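Local coordinates for Lys-gingipain W83 (Porphyromonas gingivalis, PDB 3M1H), which cleaves proteins after lysine as a secreted cysteine proteinase, and is represented here by its calcium-binding K3 cleaved adhesin domain, a beta jelly roll, at residues E8-E11 against S17-T20; G38-F41 against A47-V50. All coordinates share one frame; numbering follows the deposited sequence.

Interaction 1. Residues E8-E11 against S17-T20. With CA (calcium ion), chain F; NA (sodium ion), chain I.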
loop_
_atom_site.group_PDB
_atom_site.type_symbol
_atom_site.label_atom_id
_atom_site.label_comp_id
_atom_site.label_asym_id
_atom_site.label_seq_id
_atom_site.Cartn_x
_atom_site.Cartn_y
_atom_site.Cartn_z
ATOM N N GLU A 8 -12.594 -3.154 -0.422
ATOM C CA GLU A 8 -12.223 -2.053 -1.289
ATOM C C GLU A 8 -11.375 -2.510 -2.477
ATOM O O GLU A 8 -10.247 -3.052 -2.318
ATOM C CB GLU A 8 -11.459 -0.997 -0.501
ATOM C CG GLU A 8 -11.180 0.252 -1.311
ATOM C CD GLU A 8 -12.443 0.762 -2.005
ATOM O OE1 GLU A 8 -13.453 0.946 -1.299
ATOM O OE2 GLU A 8 -12.393 0.964 -3.230
ATOM N N ASP A 9 -11.899 -2.235 -3.669
ATOM C CA ASP A 9 -11.271 -2.631 -4.927
ATOM C C ASP A 9 -10.570 -1.468 -5.626
ATOM O O ASP A 9 -9.975 -1.662 -6.673
ATOM C CB ASP A 9 -12.270 -3.334 -5.888
ATOM C CG ASP A 9 -13.474 -2.478 -6.237
ATOM O OD1 ASP A 9 -13.420 -1.232 -6.104
ATOM O OD2 ASP A 9 -14.488 -3.114 -6.669
ATOM N N PHE A 10 -10.707 -0.275 -5.082
ATOM C CA PHE A 10 -10.106 0.966 -5.607
ATOM C C PHE A 10 -10.580 1.378 -6.998
ATOM O O PHE A 10 -10.003 2.287 -7.590
ATOM C CB PHE A 10 -8.559 0.938 -5.504
ATOM C CG PHE A 10 -8.096 0.766 -4.084
ATOM C CD1 PHE A 10 -8.052 1.851 -3.225
ATOM C CD2 PHE A 10 -7.737 -0.471 -3.597
ATOM C CE1 PHE A 10 -7.672 1.733 -1.889
ATOM C CE2 PHE A 10 -7.370 -0.605 -2.258
ATOM C CZ PHE A 10 -7.335 0.490 -1.412
ATOM N N GLU A 11 -11.664 0.758 -7.496
ATOM C CA GLU A 11 -12.074 1.040 -8.853
ATOM C C GLU A 11 -12.661 2.449 -9.016
ATOM O O GLU A 11 -12.676 2.972 -10.135
ATOM C CB GLU A 11 -13.023 -0.036 -9.355
ATOM C CG GLU A 11 -12.365 -1.417 -9.413
ATOM C CD GLU A 11 -11.123 -1.472 -10.295
ATOM O OE1 GLU A 11 -11.132 -0.944 -11.437
ATOM O OE2 GLU A 11 -10.095 -2.078 -9.877
ATOM N N SER A 17 -13.580 8.255 2.325
ATOM C CA SER A 17 -13.650 7.714 3.690
ATOM C C SER A 17 -12.268 7.211 4.224
ATOM O O SER A 17 -12.094 7.091 5.441
ATOM C CB SER A 17 -14.640 6.542 3.715
ATOM O OG SER A 17 -14.304 5.563 2.747
ATOM N N TRP A 18 -11.354 6.929 3.298
ATOM C CA TRP A 18 -9.996 6.559 3.653
ATOM C C TRP A 18 -9.153 7.834 3.841
ATOM O O TRP A 18 -9.591 8.945 3.499
ATOM C CB TRP A 18 -9.390 5.692 2.549
ATOM C CG TRP A 18 -9.934 4.285 2.438
ATOM C CD1 TRP A 18 -11.241 3.885 2.268
ATOM C CD2 TRP A 18 -9.162 3.080 2.451
ATOM N NE1 TRP A 18 -11.318 2.543 2.169
ATOM C CE2 TRP A 18 -10.065 2.003 2.291
ATOM C CE3 TRP A 18 -7.802 2.811 2.606
ATOM C CZ2 TRP A 18 -9.659 0.678 2.235
ATOM C CZ3 TRP A 18 -7.393 1.499 2.569
ATOM C CH2 TRP A 18 -8.317 0.433 2.386
ATOM N N LYS A 19 -7.910 7.684 4.313
ATOM C CA LYS A 19 -7.049 8.833 4.536
ATOM C C LYS A 19 -5.640 8.515 4.094
ATOM O O LYS A 19 -5.132 7.422 4.338
ATOM C CB LYS A 19 -7.037 9.165 6.028
ATOM C CG LYS A 19 -6.111 10.205 6.522
ATOM C CD LYS A 19 -6.213 10.121 8.072
ATOM C CE LYS A 19 -5.409 11.156 8.741
ATOM N NZ LYS A 19 -5.713 11.303 10.171
ATOM N N THR A 20 -5.019 9.474 3.425
ATOM C CA THR A 20 -3.595 9.415 3.124
ATOM C C THR A 20 -2.848 10.283 4.134
ATOM O O THR A 20 -3.305 11.353 4.526
ATOM C CB THR A 20 -3.276 9.862 1.663
ATOM O OG1 THR A 20 -3.745 11.201 1.417
ATOM C CG2 THR A 20 -3.873 8.895 0.586
HETATM CA CA CA F . -8.733 -3.008 -8.214
HETATM NA NA NA I . -10.179 11.188 3.162
HETATM O O HOH W 1 -13.788 1.076 1.373
HETATM O O HOH W 2 -10.066 -4.916 -7.741
HETATM O O HOH W 3 -9.485 10.198 1.041
HETATM O O HOH W 4 -10.643 10.834 5.354
HETATM O O HOH W 5 -10.799 12.572 1.491
HETATM O O HOH W 6 -8.820 12.343 4.639
#
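E8 meets W18 with its aliphatic part, CB lying 3.7 Å from W18 CZ2 while CG runs on past the indole. The first torsion (chi1 -173°) sets CG beside the carbonyl carbon and over the centre of one face of the F10 ring, and the bend at chi2 then swings the carboxylate back toward the backbone. There it serves both segments: OE2 accepts the backbone N-H of F10 on its anti side at 2.8 Å, from a little out of the carboxylate plane, and OE1 accepts from a water that in turn takes the N-H of W18 NE1. That water lies in the indole plane, at the ring edge, and relays the polar link between acid and indole. D9 shapes the turn. Its OD1 receives the N-H of E11 at 3.0 Å, an Asx turn, and its carbonyl O binds calcium. F10 points its ring edge at one face of W18 in a T-shaped stack, with centroids 5.4 Å apart and planes at 68°; CZ approaches W18 CH2 to 3.9 Å. The two six-membered rings supply apolar surface for this buried place, while the pyrrole N-H is met by water. E11 gives the calcium one carboxylate oxygen, OE2, at 2.3 Å, and S46, I48 and D171 complete the protein ligands. On the other segment W18 O binds a sodium ion together with A16 O and four waters. The contact joins the end of strand 4-8, where E8 pairs with V173, to strand 19-22, whose K19 pairs with V69 in the other five-stranded sheet; F10 and W18 both also touch V173 of strand 167-177.

Interaction 2. Residues G38-F41 against A47-V50; sequences GSSF and AICV. With CA (calcium ion), chain F.
The backbones of 38-41 and 47-50 come closest at S40 and I48, whose CA atoms are 5.4 Å apart, and neither run forms a regular strand where they meet. S40 carries the contact. Its OG stands anti to the backbone N (chi1 -175°) and takes the N-H of C49 at 2.9 Å in a nearly straight bond of 165°. The same hydroxyl donates to F41 O at 2.8 Å, in the carbonyl plane and on a lone pair, so one small polar side chain grips the neighbouring run while holding the peptide beyond it. Serine suits this place because its hydroxyl can donate and accept at so short a reach. I48 packs against the S40 side chain with two branches, CD1 coming within 3.6 Å of S40 CB while CG2 lies alongside both CB and OG. Both runs belong to the long connection between strands 19-22 and 50-53 of this jelly-roll domain, and the second is a calcium-binding loop: I48 O ligates the ion at 2.3 Å, alongside D9, E11, S46 and D171. The N-H and C=O of the peptide joining I48 to C49 are thus both engaged, one by serine and the other by metal. A water adds a bridge, accepting from F41 N and donating to C49 O at 3.1 Å. C49 SG lies 3.7 Å from F41 O and 4.3 Å from F41 CB, a compact, weakly polar group that fits a buried spot beside N169 and D171. The F41 ring turns to W167 of strand 167-177 in an edge-to-face stack.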
loop_
_atom_site.group_PDB
_atom_site.type_symbol
_atom_site.label_atom_id
_atom_site.label_comp_id
_atom_site.label_asym_id
_atom_site.label_seq_id
_atom_site.Cartn_x
_atom_site.Cartn_y
_atom_site.Cartn_z
ATOM N N GLY A 38 -0.257 9.412 -14.807
ATOM C CA GLY A 38 -1.497 9.905 -14.216
ATOM C C GLY A 38 -2.675 8.959 -14.304
ATOM O O GLY A 38 -3.804 9.359 -14.046
ATOM N N SER A 39 -2.428 7.707 -14.671
ATOM C CA SER A 39 -3.438 6.660 -14.720
ATOM C C SER A 39 -2.899 5.478 -13.921
ATOM O O SER A 39 -1.694 5.250 -13.861
ATOM C CB SER A 39 -3.749 6.218 -16.148
ATOM O OG SER A 39 -2.622 5.580 -16.740
ATOM N N SER A 40 -3.808 4.750 -13.292
ATOM C CA SER A 40 -3.441 3.593 -12.492
ATOM C C SER A 40 -2.618 2.573 -13.264
ATOM O O SER A 40 -2.811 2.324 -14.461
ATOM C CB SER A 40 -4.701 2.915 -11.993
ATOM O OG SER A 40 -4.385 1.842 -11.121
ATOM N N PHE A 41 -1.667 1.977 -12.564
ATOM C CA PHE A 41 -1.038 0.753 -13.026
ATOM C C PHE A 41 -2.104 -0.355 -13.056
ATOM O O PHE A 41 -3.160 -0.244 -12.441
ATOM C CB PHE A 41 0.111 0.363 -12.091
ATOM C CG PHE A 41 1.198 1.400 -11.960
ATOM C CD1 PHE A 41 1.777 1.960 -13.081
ATOM C CD2 PHE A 41 1.657 1.808 -10.708
ATOM C CE1 PHE A 41 2.762 2.930 -12.965
ATOM C CE2 PHE A 41 2.637 2.735 -10.589
ATOM C CZ PHE A 41 3.195 3.301 -11.722
ATOM N N ALA A 47 -8.872 -2.967 -13.235
ATOM C CA ALA A 47 -8.255 -1.794 -13.841
ATOM C C ALA A 47 -7.412 -0.954 -12.873
ATOM O O ALA A 47 -6.346 -0.450 -13.261
ATOM C CB ALA A 47 -9.330 -0.922 -14.503
ATOM N N ILE A 48 -7.879 -0.788 -11.632
ATOM C CA ILE A 48 -7.236 0.177 -10.721
ATOM C C ILE A 48 -6.651 -0.491 -9.494
ATOM O O ILE A 48 -7.268 -1.352 -8.877
ATOM C CB ILE A 48 -8.226 1.252 -10.212
ATOM C CG1 ILE A 48 -9.066 1.817 -11.358
ATOM C CG2 ILE A 48 -7.484 2.344 -9.398
ATOM C CD1 ILE A 48 -8.275 2.324 -12.436
ATOM N N CYS A 49 -5.470 -0.019 -9.107
ATOM C CA CYS A 49 -4.908 -0.290 -7.803
ATOM C C CYS A 49 -4.291 0.996 -7.248
ATOM O O CYS A 49 -4.210 2.016 -7.960
ATOM C CB CYS A 49 -3.870 -1.415 -7.894
ATOM S SG CYS A 49 -2.419 -1.023 -8.912
ATOM N N VAL A 50 -3.881 0.966 -5.972
ATOM C CA VAL A 50 -3.345 2.138 -5.315
ATOM C C VAL A 50 -1.877 1.878 -5.083
ATOM O O VAL A 50 -1.511 0.742 -4.763
ATOM C CB VAL A 50 -4.127 2.486 -4.036
ATOM C CG1 VAL A 50 -4.000 1.379 -2.965
ATOM C CG2 VAL A 50 -3.717 3.869 -3.511
HETATM CA CA CA F . -8.733 -3.008 -8.214
HETATM O O HOH W 7 -5.062 0.668 -15.157
HETATM O O HOH W 8 -1.797 2.711 -9.734
HETATM O O HOH W 2 -10.066 -4.916 -7.741
#

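From the N terminus, strand 4-8 leads into interaction 1, which closes the short loop before strand 19-22. Interaction 2 follows later, closing another short loop within the connection that leads to strand 50-53. The two are in series, neither enclosing nor crossing the other, yet they touch in space with centres about 12 Å apart. Both reach one calcium ion and share one of its water ligands, so segments 8-11 and 47-50 coordinate it jointly, with D171 of strand 167-177. A probable hydrogen bond from I48 N to E11 OE2 and packing of F10 on V50 make direct contacts between the two interactions. Interaction 1 also reaches across to the sheet holding strand 19-22.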